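Local coordinates for Serine/threonine-protein kinase BRSK1 (Mus musculus, PDB 5IRI), which phosphorylates serine and threonine residues of target proteins, its C-terminal fragment carrying a KA1 domain linked to auto-inhibition of the kinase, at residues D13-I18 and F112-V116; F19-K25 and Q120-T126; P70-D76 and V100-S106. Numbering follows the deposited sequence.

Interaction 1 of 3, residues D13-I18 and F112-V116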
loop_
_atom_site.group_PDB
_atom_site.type_symbol
_atom_site.label_atom_id
_atom_site.label_comp_id
_atom_site.label_asym_id
_atom_site.label_seq_id
_atom_site.Cartn_x
_atom_site.Cartn_y
_atom_site.Cartn_z
ATOM N N ASP A 13 2.750 -1.260 12.158
ATOM C CA ASP A 13 3.300 0.028 11.710
ATOM C C ASP A 13 4.747 0.154 12.182
ATOM O O ASP A 13 5.080 0.943 13.068
ATOM C CB ASP A 13 2.447 1.182 12.231
ATOM C CG ASP A 13 2.882 2.568 11.696
ATOM O OD1 ASP A 13 4.063 2.782 11.342
ATOM O OD2 ASP A 13 2.021 3.475 11.652
ATOM N N LYS A 14 5.619 -0.641 11.563
ATOM C CA LYS A 14 7.055 -0.493 11.781
ATOM C C LYS A 14 7.493 0.808 11.103
ATOM O O LYS A 14 6.681 1.601 10.613
ATOM C CB LYS A 14 7.830 -1.663 11.175
ATOM C CG LYS A 14 9.171 -1.967 11.856
ATOM C CD LYS A 14 9.991 -3.041 11.126
ATOM C CE LYS A 14 9.902 -4.422 11.794
ATOM N NZ LYS A 14 10.983 -5.362 11.304
ATOM N N GLU A 15 8.789 1.061 11.061
ATOM C CA GLU A 15 9.284 2.366 10.656
ATOM C C GLU A 15 9.620 2.331 9.173
ATOM O O GLU A 15 10.416 1.492 8.731
ATOM C CB GLU A 15 10.497 2.790 11.492
ATOM C CG GLU A 15 10.155 3.294 12.912
ATOM C CD GLU A 15 9.693 2.175 13.891
ATOM O OE1 GLU A 15 10.393 1.125 14.007
ATOM O OE2 GLU A 15 8.617 2.342 14.538
ATOM N N GLU A 16 8.973 3.223 8.405
ATOM C CA GLU A 16 9.154 3.364 6.961
ATOM C C GLU A 16 8.712 2.093 6.236
ATOM O O GLU A 16 8.757 2.020 5.003
ATOM C CB GLU A 16 10.612 3.723 6.634
ATOM C CG GLU A 16 11.263 4.642 7.682
ATOM C CD GLU A 16 11.739 5.975 7.130
ATOM O OE1 GLU A 16 12.728 5.992 6.361
ATOM O OE2 GLU A 16 11.119 7.009 7.468
ATOM N N GLN A 17 8.285 1.090 7.003
ATOM C CA GLN A 17 7.620 -0.099 6.496
ATOM C C GLN A 17 6.382 -0.369 7.340
ATOM O O GLN A 17 6.421 -0.271 8.568
ATOM C CB GLN A 17 8.543 -1.317 6.520
ATOM C CG GLN A 17 9.388 -1.481 5.268
ATOM C CD GLN A 17 10.148 -2.808 5.220
ATOM O OE1 GLN A 17 10.530 -3.364 6.250
ATOM N NE2 GLN A 17 10.373 -3.316 4.012
ATOM N N ILE A 18 5.281 -0.698 6.676
ATOM C CA ILE A 18 4.050 -1.107 7.334
ATOM C C ILE A 18 3.684 -2.479 6.797
ATOM O O ILE A 18 3.777 -2.717 5.588
ATOM C CB ILE A 18 2.923 -0.099 7.081
ATOM C CG1 ILE A 18 3.359 1.292 7.527
ATOM C CG2 ILE A 18 1.660 -0.534 7.779
ATOM C CD1 ILE A 18 2.243 2.282 7.511
ATOM N N PHE A 112 2.204 9.025 4.106
ATOM C CA PHE A 112 2.392 7.620 3.781
ATOM C C PHE A 112 1.416 6.746 4.549
ATOM O O PHE A 112 0.751 5.890 3.956
ATOM C CB PHE A 112 3.836 7.226 4.070
ATOM C CG PHE A 112 4.128 5.773 3.882
ATOM C CD1 PHE A 112 3.791 5.126 2.718
ATOM C CD2 PHE A 112 4.781 5.053 4.865
ATOM C CE1 PHE A 112 4.076 3.780 2.556
ATOM C CE2 PHE A 112 5.075 3.716 4.699
ATOM C CZ PHE A 112 4.721 3.082 3.552
ATOM N N LYS A 113 1.287 6.980 5.867
ATOM C CA LYS A 113 0.412 6.162 6.708
ATOM C C LYS A 113 -1.055 6.290 6.311
ATOM O O LYS A 113 -1.778 5.291 6.321
ATOM C CB LYS A 113 0.601 6.522 8.182
ATOM C CG LYS A 113 0.918 5.318 9.088
ATOM C CD LYS A 113 -0.246 4.940 10.034
ATOM C CE LYS A 113 -0.522 3.417 10.092
ATOM N NZ LYS A 113 -1.789 3.077 10.824
ATOM N N ARG A 114 -1.519 7.497 5.949
ATOM C CA ARG A 114 -2.925 7.666 5.561
ATOM C C ARG A 114 -3.250 6.925 4.268
ATOM O O ARG A 114 -4.332 6.340 4.135
ATOM C CB ARG A 114 -3.279 9.145 5.372
ATOM C CG ARG A 114 -2.957 10.089 6.510
ATOM C CD ARG A 114 -3.633 9.678 7.805
ATOM N NE ARG A 114 -2.635 9.213 8.759
ATOM C CZ ARG A 114 -1.877 10.024 9.489
ATOM N NH1 ARG A 114 -0.974 9.523 10.328
ATOM N NH2 ARG A 114 -2.020 11.338 9.378
ATOM N N VAL A 115 -2.360 7.004 3.278
ATOM C CA VAL A 115 -2.545 6.246 2.045
ATOM C C VAL A 115 -2.575 4.758 2.345
ATOM O O VAL A 115 -3.453 4.024 1.873
ATOM C CB VAL A 115 -1.430 6.580 1.044
ATOM C CG1 VAL A 115 -1.612 5.763 -0.207
ATOM C CG2 VAL A 115 -1.421 8.058 0.731
ATOM N N VAL A 116 -1.610 4.289 3.137
ATOM C CA VAL A 116 -1.541 2.868 3.445
ATOM C C VAL A 116 -2.784 2.434 4.204
ATOM O O VAL A 116 -3.337 1.353 3.959
ATOM C CB VAL A 116 -0.255 2.559 4.224
ATOM C CG1 VAL A 116 -0.304 1.169 4.794
ATOM C CG2 VAL A 116 0.923 2.685 3.308
#
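Ile18 is the centre of this contact between the start of strand 17-22 and helix 109-124. Its side chain is in the mt rotamer (chi1 -56°, chi2 -171°), which extends CD1 toward the helix. There Ile18 CD1 meets Lys113 CG at 3.7 Å and Val116 CG1 at 3.9 Å. Ile18 CG1 lies 4.1 Å from Phe112 CE2. Phe112 has chi1 near 175° (t), and its ring reaches back toward the strand, so that Phe112 CE2 is also 4.1 Å from Glu16 O. The CA-to-CB bond of Glu16 points away from the helix. Val116 is t and lies one helical turn after Phe112, joined to it by the backbone hydrogen bond from Val116 N to Phe112 O (3.0 Å). Lys113 has chi1, chi2 and chi3 all between wells, and this bent path takes its chain past Ile18 to Asp13, whose t rotamer sets OD2 3.0 Å from Lys113 CE. The salt bridge from Asp13 OD2 to Lys113 NZ is long, at 3.9 Å, and Glu117 is the stronger partner of this amine. The chemistry implies an apolar join between sheet and helix, with a loose charged pair at its exposed margin.

Interaction 2 of 3, residues F19-K25 and Q120-T126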
loop_
_atom_site.group_PDB
_atom_site.type_symbol
_atom_site.label_atom_id
_atom_site.label_comp_id
_atom_site.label_asym_id
_atom_site.label_seq_id
_atom_site.Cartn_x
_atom_site.Cartn_y
_atom_site.Cartn_z
ATOM N N PHE A 19 3.301 -3.391 7.677
ATOM C CA PHE A 19 2.958 -4.726 7.233
ATOM C C PHE A 19 1.498 -5.012 7.523
ATOM O O PHE A 19 0.914 -4.478 8.466
ATOM C CB PHE A 19 3.819 -5.787 7.889
ATOM C CG PHE A 19 5.279 -5.597 7.674
ATOM C CD1 PHE A 19 5.983 -4.683 8.426
ATOM C CD2 PHE A 19 5.958 -6.326 6.729
ATOM C CE1 PHE A 19 7.334 -4.502 8.237
ATOM C CE2 PHE A 19 7.308 -6.147 6.547
ATOM C CZ PHE A 19 7.992 -5.237 7.301
ATOM N N LEU A 20 0.919 -5.855 6.686
ATOM C CA LEU A 20 -0.432 -6.354 6.876
ATOM C C LEU A 20 -0.390 -7.864 6.676
ATOM O O LEU A 20 0.080 -8.338 5.638
ATOM C CB LEU A 20 -1.389 -5.673 5.900
ATOM C CG LEU A 20 -2.847 -6.093 5.975
ATOM C CD1 LEU A 20 -3.303 -6.080 7.419
ATOM C CD2 LEU A 20 -3.703 -5.152 5.145
ATOM N N VAL A 21 -0.816 -8.628 7.679
ATOM C CA VAL A 21 -0.817 -10.090 7.615
ATOM C C VAL A 21 -2.261 -10.568 7.551
ATOM O O VAL A 21 -3.119 -10.071 8.291
ATOM C CB VAL A 21 -0.072 -10.707 8.812
ATOM C CG1 VAL A 21 -0.100 -12.222 8.740
ATOM C CG2 VAL A 21 1.346 -10.225 8.834
ATOM N N LEU A 22 -2.526 -11.512 6.646
ATOM C CA LEU A 22 -3.867 -11.925 6.268
ATOM C C LEU A 22 -3.928 -13.437 6.207
ATOM O O LEU A 22 -3.051 -14.072 5.630
ATOM C CB LEU A 22 -4.272 -11.368 4.911
ATOM C CG LEU A 22 -4.553 -9.892 4.772
ATOM C CD1 LEU A 22 -3.538 -9.323 3.842
ATOM C CD2 LEU A 22 -5.927 -9.712 4.202
ATOM N N LYS A 23 -5.000 -14.000 6.744
ATOM C CA LYS A 23 -5.071 -15.413 7.082
ATOM C C LYS A 23 -5.853 -16.237 6.071
ATOM O O LYS A 23 -5.473 -17.383 5.799
ATOM C CB LYS A 23 -5.689 -15.545 8.481
ATOM C CG LYS A 23 -6.049 -16.921 9.008
ATOM C CD LYS A 23 -6.728 -16.757 10.381
ATOM C CE LYS A 23 -7.993 -17.599 10.513
ATOM N NZ LYS A 23 -8.024 -18.444 11.741
ATOM N N ASP A 24 -6.922 -15.687 5.474
ATOM C CA ASP A 24 -7.744 -16.527 4.610
ATOM C C ASP A 24 -8.150 -15.871 3.297
ATOM O O ASP A 24 -9.150 -16.282 2.701
ATOM C CB ASP A 24 -8.989 -16.950 5.350
ATOM C CG ASP A 24 -8.659 -17.685 6.614
ATOM O OD1 ASP A 24 -7.835 -18.632 6.532
ATOM O OD2 ASP A 24 -9.192 -17.298 7.685
ATOM N N LYS A 25 -7.405 -14.883 2.816
ATOM C CA LYS A 25 -7.798 -14.162 1.627
ATOM C C LYS A 25 -6.938 -14.621 0.463
ATOM O O LYS A 25 -5.706 -14.499 0.540
ATOM C CB LYS A 25 -7.645 -12.663 1.850
ATOM C CG LYS A 25 -8.252 -11.827 0.750
ATOM C CD LYS A 25 -8.247 -10.363 1.132
ATOM C CE LYS A 25 -9.619 -9.741 0.917
ATOM N NZ LYS A 25 -10.280 -9.371 2.198
ATOM N N GLN A 120 -5.128 -0.650 3.389
ATOM C CA GLN A 120 -5.495 -1.750 4.278
ATOM C C GLN A 120 -6.999 -1.846 4.473
ATOM O O GLN A 120 -7.526 -2.944 4.673
ATOM C CB GLN A 120 -4.831 -1.581 5.635
ATOM C CG GLN A 120 -3.332 -1.540 5.607
ATOM C CD GLN A 120 -2.750 -1.635 6.999
ATOM O OE1 GLN A 120 -3.320 -1.124 7.953
ATOM N NE2 GLN A 120 -1.620 -2.309 7.123
ATOM N N ALA A 121 -7.701 -0.713 4.435
ATOM C CA ALA A 121 -9.140 -0.728 4.664
ATOM C C ALA A 121 -9.861 -1.542 3.605
ATOM O O ALA A 121 -10.743 -2.342 3.926
ATOM C CB ALA A 121 -9.672 0.699 4.704
ATOM N N GLN A 122 -9.509 -1.350 2.336
ATOM C CA GLN A 122 -10.134 -2.163 1.305
ATOM C C GLN A 122 -9.759 -3.614 1.471
ATOM O O GLN A 122 -10.547 -4.502 1.143
ATOM C CB GLN A 122 -9.733 -1.669 -0.075
ATOM C CG GLN A 122 -10.599 -2.235 -1.207
ATOM C CD GLN A 122 -11.975 -1.579 -1.297
ATOM O OE1 GLN A 122 -12.096 -0.391 -1.632
ATOM N NE2 GLN A 122 -13.022 -2.357 -1.005
ATOM N N LEU A 123 -8.570 -3.862 2.015
ATOM C CA LEU A 123 -8.054 -5.211 2.167
ATOM C C LEU A 123 -8.775 -5.987 3.254
ATOM O O LEU A 123 -8.634 -7.209 3.319
ATOM C CB LEU A 123 -6.549 -5.144 2.438
ATOM C CG LEU A 123 -5.674 -5.210 1.182
ATOM C CD1 LEU A 123 -4.199 -5.070 1.486
ATOM C CD2 LEU A 123 -5.930 -6.529 0.494
ATOM N N LEU A 124 -9.542 -5.319 4.102
ATOM C CA LEU A 124 -10.314 -6.015 5.121
ATOM C C LEU A 124 -11.683 -6.466 4.634
ATOM O O LEU A 124 -12.201 -7.478 5.128
ATOM C CB LEU A 124 -10.475 -5.112 6.335
ATOM C CG LEU A 124 -9.428 -5.342 7.418
ATOM C CD1 LEU A 124 -8.046 -5.693 6.823
ATOM C CD2 LEU A 124 -9.369 -4.098 8.280
ATOM N N SER A 125 -12.281 -5.730 3.693
ATOM C CA SER A 125 -13.600 -6.079 3.183
ATOM C C SER A 125 -13.590 -7.479 2.588
ATOM O O SER A 125 -12.660 -7.862 1.874
ATOM C CB SER A 125 -14.056 -5.066 2.135
ATOM O OG SER A 125 -14.149 -3.777 2.703
ATOM N N THR A 126 -14.623 -8.250 2.900
ATOM C CA THR A 126 -14.756 -9.581 2.323
ATOM C C THR A 126 -16.115 -9.726 1.648
ATOM O O THR A 126 -16.192 -10.101 0.475
ATOM C CB THR A 126 -14.572 -10.700 3.381
ATOM O OG1 THR A 126 -15.670 -10.684 4.302
ATOM C CG2 THR A 126 -13.252 -10.513 4.142
#
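In this KA1 domain the C-terminal helix packs on one face of an antiparallel sheet, and here the end of strand 17-22 meets the last part of that helix. Strand 19-22 and helical segment 120-124 run almost parallel, with 4° between their directions and axes 10.6 Å apart. Phe19 points its side chain away from the helix, but Phe19 O makes a contact with Gln120 NE2 at 3.6 Å. Leu20 points toward the helix. Its CB is 3.6 Å from Gln120 NE2, and its CD2 packs on Leu123 CD1 at 3.7 Å. The other end of the Gln120 amide, OE1, is hydrogen-bonded to Ser11 of the neighbouring edge strand. Leu22 also points toward the helix, and Leu22 CD2 lies 3.8 Å from Leu123 O. Ile30 of helix 27-40 also touches Leu123, so a second helix borders this apolar patch. After the strand, Lys23 and Asp24 turn the chain, and Lys25 points back toward the helix. Chi1 and chi2 of Lys25, both t, extend its aliphatic chain, and the bent chi3 and chi4 (-130° and 112°) set the amine beside the C-terminal part of segment 120-126. It meets two backbone carbonyls: Lys25 NZ donates to Leu123 O at 2.9 Å and to Ser125 O at 2.8 Å.

Interaction 3 of 3, residues P70-D76 and V100-S106; sequences PVRFQVD and VTFTLIS
Strands 71-76 and 100-106 are antiparallel neighbours, with axes 4.5 Å apart at closest and 149° between their directions. Both are extended (phi/psi -123/146° at Gln74, -117/124° at Thr103) except at Ile105 (-96/-46°). Val100 begins segment 100-106, and its CG1 packs on Val75 CG1 at 3.6 Å. Thr101 and Asp76 form a hydrogen-bonded pair: Thr101 N to Asp76 O, 2.7 Å, and Asp76 N to Thr101 O, 2.9 Å. Phe102 (chi1 -66°, m) opposes Val75 in a non-hydrogen-bonded pair. Phe102 CD2 is 3.6 Å from Val75 CG2 and 4.1 Å from Phe73 CE2. Thr103 pairs with Gln74 through two hydrogen bonds, Thr103 N to Gln74 O and Gln74 N to Thr103 O, both 2.8 Å. Gln74 is tt, and its NE2 donates to Asp76 OD2 at 3.0 Å. Leu104 (tp) opposes Phe73 (chi1 62°, p) without hydrogen bonds, and its CD1 meets Val71 CG1 at 3.8 Å. Ile105 N donates to Arg72 O at 2.9 Å, and Ser106 N shares that acceptor at 3.1 Å. Arg72 N returns a hydrogen bond to Ser106 O at 2.8 Å. Phe73, Val75, Phe102 and Leu104 share one sheet face, where helices 27-40 and 109-124 cover the aromatic rings and Val75. Gln74, Asp76, Thr101 and Thr103 share the other. Ile105 and Ser106 both facing Arg72 is a classic beta bulge, here in the central antiparallel ladder of a KA1 alpha+beta fold.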
loop_
_atom_site.group_PDB
_atom_site.type_symbol
_atom_site.label_atom_id
_atom_site.label_comp_id
_atom_site.label_asym_id
_atom_site.label_seq_id
_atom_site.Cartn_x
_atom_site.Cartn_y
_atom_site.Cartn_z
ATOM N N PRO A 70 5.902 14.397 -3.276
ATOM C CA PRO A 70 4.899 13.332 -3.329
ATOM C C PRO A 70 5.407 12.111 -2.596
ATOM O O PRO A 70 6.594 11.977 -2.306
ATOM C CB PRO A 70 4.733 13.049 -4.823
ATOM C CG PRO A 70 5.931 13.635 -5.457
ATOM C CD PRO A 70 6.401 14.763 -4.609
ATOM N N VAL A 71 4.485 11.227 -2.259
ATOM C CA VAL A 71 4.837 9.976 -1.605
ATOM C C VAL A 71 4.970 8.914 -2.684
ATOM O O VAL A 71 4.031 8.674 -3.448
ATOM C CB VAL A 71 3.789 9.577 -0.560
ATOM C CG1 VAL A 71 4.205 8.306 0.153
ATOM C CG2 VAL A 71 3.604 10.690 0.427
ATOM N N ARG A 72 6.153 8.316 -2.781
ATOM C CA ARG A 72 6.381 7.141 -3.606
ATOM C C ARG A 72 6.593 5.965 -2.675
ATOM O O ARG A 72 7.409 6.041 -1.750
ATOM C CB ARG A 72 7.610 7.299 -4.496
ATOM C CG ARG A 72 7.618 8.497 -5.396
ATOM C CD ARG A 72 8.480 8.205 -6.609
ATOM N NE ARG A 72 8.312 9.236 -7.629
ATOM C CZ ARG A 72 9.055 10.337 -7.704
ATOM N NH1 ARG A 72 10.026 10.538 -6.821
ATOM N NH2 ARG A 72 8.829 11.233 -8.659
ATOM N N PHE A 73 5.870 4.883 -2.907
ATOM C CA PHE A 73 6.064 3.712 -2.073
ATOM C C PHE A 73 5.894 2.461 -2.912
ATOM O O PHE A 73 5.467 2.502 -4.072
ATOM C CB PHE A 73 5.108 3.696 -0.880
ATOM C CG PHE A 73 3.650 3.647 -1.259
ATOM C CD1 PHE A 73 2.982 4.788 -1.662
ATOM C CD2 PHE A 73 2.945 2.454 -1.197
ATOM C CE1 PHE A 73 1.651 4.736 -2.003
ATOM C CE2 PHE A 73 1.604 2.405 -1.539
ATOM C CZ PHE A 73 0.960 3.549 -1.939
ATOM N N GLN A 74 6.239 1.341 -2.304
ATOM C CA GLN A 74 6.183 0.051 -2.956
ATOM C C GLN A 74 5.294 -0.861 -2.137
ATOM O O GLN A 74 5.252 -0.751 -0.911
ATOM C CB GLN A 74 7.571 -0.541 -3.087
ATOM C CG GLN A 74 7.602 -1.899 -3.722
ATOM C CD GLN A 74 8.992 -2.282 -4.207
ATOM O OE1 GLN A 74 9.743 -1.459 -4.745
ATOM N NE2 GLN A 74 9.334 -3.541 -4.028
ATOM N N VAL A 75 4.580 -1.748 -2.820
ATOM C CA VAL A 75 3.710 -2.734 -2.196
ATOM C C VAL A 75 4.146 -4.104 -2.673
ATOM O O VAL A 75 4.211 -4.344 -3.880
ATOM C CB VAL A 75 2.234 -2.495 -2.552
ATOM C CG1 VAL A 75 1.362 -3.573 -1.934
ATOM C CG2 VAL A 75 1.786 -1.111 -2.120
ATOM N N ASP A 76 4.433 -5.001 -1.733
ATOM C CA ASP A 76 4.814 -6.374 -2.046
ATOM C C ASP A 76 3.912 -7.339 -1.303
ATOM O O ASP A 76 3.651 -7.156 -0.109
ATOM C CB ASP A 76 6.260 -6.647 -1.664
ATOM C CG ASP A 76 7.215 -5.670 -2.291
ATOM O OD1 ASP A 76 7.298 -4.529 -1.768
ATOM O OD2 ASP A 76 7.857 -6.038 -3.306
ATOM N N VAL A 100 1.346 -8.338 3.217
ATOM C CA VAL A 100 1.505 -7.206 2.312
ATOM C C VAL A 100 2.458 -6.232 2.978
ATOM O O VAL A 100 2.193 -5.746 4.083
ATOM C CB VAL A 100 0.161 -6.529 1.985
ATOM C CG1 VAL A 100 0.343 -5.456 0.937
ATOM C CG2 VAL A 100 -0.852 -7.542 1.499
ATOM N N THR A 101 3.564 -5.950 2.315
ATOM C CA THR A 101 4.558 -5.012 2.813
ATOM C C THR A 101 4.402 -3.683 2.077
ATOM O O THR A 101 4.387 -3.655 0.841
ATOM C CB THR A 101 5.955 -5.594 2.614
ATOM O OG1 THR A 101 5.967 -6.956 3.057
ATOM C CG2 THR A 101 6.986 -4.801 3.381
ATOM N N PHE A 102 4.269 -2.596 2.832
ATOM C CA PHE A 102 4.217 -1.241 2.282
ATOM C C PHE A 102 5.533 -0.561 2.627
ATOM O O PHE A 102 5.819 -0.318 3.802
ATOM C CB PHE A 102 3.047 -0.439 2.847
ATOM C CG PHE A 102 1.712 -0.962 2.465
ATOM C CD1 PHE A 102 1.082 -1.920 3.235
ATOM C CD2 PHE A 102 1.066 -0.489 1.346
ATOM C CE1 PHE A 102 -0.165 -2.417 2.893
ATOM C CE2 PHE A 102 -0.189 -0.983 1.001
ATOM C CZ PHE A 102 -0.800 -1.954 1.785
ATOM N N THR A 103 6.320 -0.231 1.620
ATOM C CA THR A 103 7.669 0.271 1.831
ATOM C C THR A 103 7.784 1.686 1.301
ATOM O O THR A 103 7.525 1.935 0.118
ATOM C CB THR A 103 8.691 -0.607 1.134
ATOM O OG1 THR A 103 8.391 -1.981 1.391
ATOM C CG2 THR A 103 10.056 -0.282 1.638
ATOM N N LEU A 104 8.190 2.604 2.165
ATOM C CA LEU A 104 8.309 3.995 1.766
ATOM C C LEU A 104 9.592 4.186 0.972
ATOM O O LEU A 104 10.668 3.789 1.422
ATOM C CB LEU A 104 8.285 4.893 2.996
ATOM C CG LEU A 104 8.398 6.389 2.777
ATOM C CD1 LEU A 104 7.347 6.870 1.802
ATOM C CD2 LEU A 104 8.243 7.072 4.111
ATOM N N ILE A 105 9.466 4.760 -0.222
ATOM C CA ILE A 105 10.602 5.093 -1.072
ATOM C C ILE A 105 11.005 6.546 -0.892
ATOM O O ILE A 105 12.185 6.860 -0.731
ATOM C CB ILE A 105 10.283 4.776 -2.554
ATOM C CG1 ILE A 105 10.064 3.275 -2.753
ATOM C CG2 ILE A 105 11.398 5.211 -3.459
ATOM C CD1 ILE A 105 9.700 2.908 -4.169
ATOM N N SER A 106 10.028 7.446 -0.896
ATOM C CA SER A 106 10.325 8.863 -0.769
ATOM C C SER A 106 9.036 9.609 -0.450
ATOM O O SER A 106 7.944 9.180 -0.845
ATOM C CB SER A 106 10.975 9.409 -2.051
ATOM O OG SER A 106 10.025 9.547 -3.105
#

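Strand 98-106 lies between strands 17-22 and 71-79, so interaction 3 builds the middle of the sheet, and interactions 1 and 2 attach strand 17-22 of that sheet to helix 109-124. Interactions 1 and 2 use successive parts of the same strand and helix, with centres about 15 Å apart. They touch where Ile18 CG2 lies 3.8 Å from Gln120 NE2. The centre of interaction 3 is about 8 Å from that of interaction 1 and about 17 Å from that of interaction 2. Probable backbone hydrogen bonds join it to both: Phe102 N to Ile18 O at 2.8 Å, and Val100 N to Leu20 O at 2.7 Å. Along the chain, interaction 3 is nested inside the loops closed by the other two.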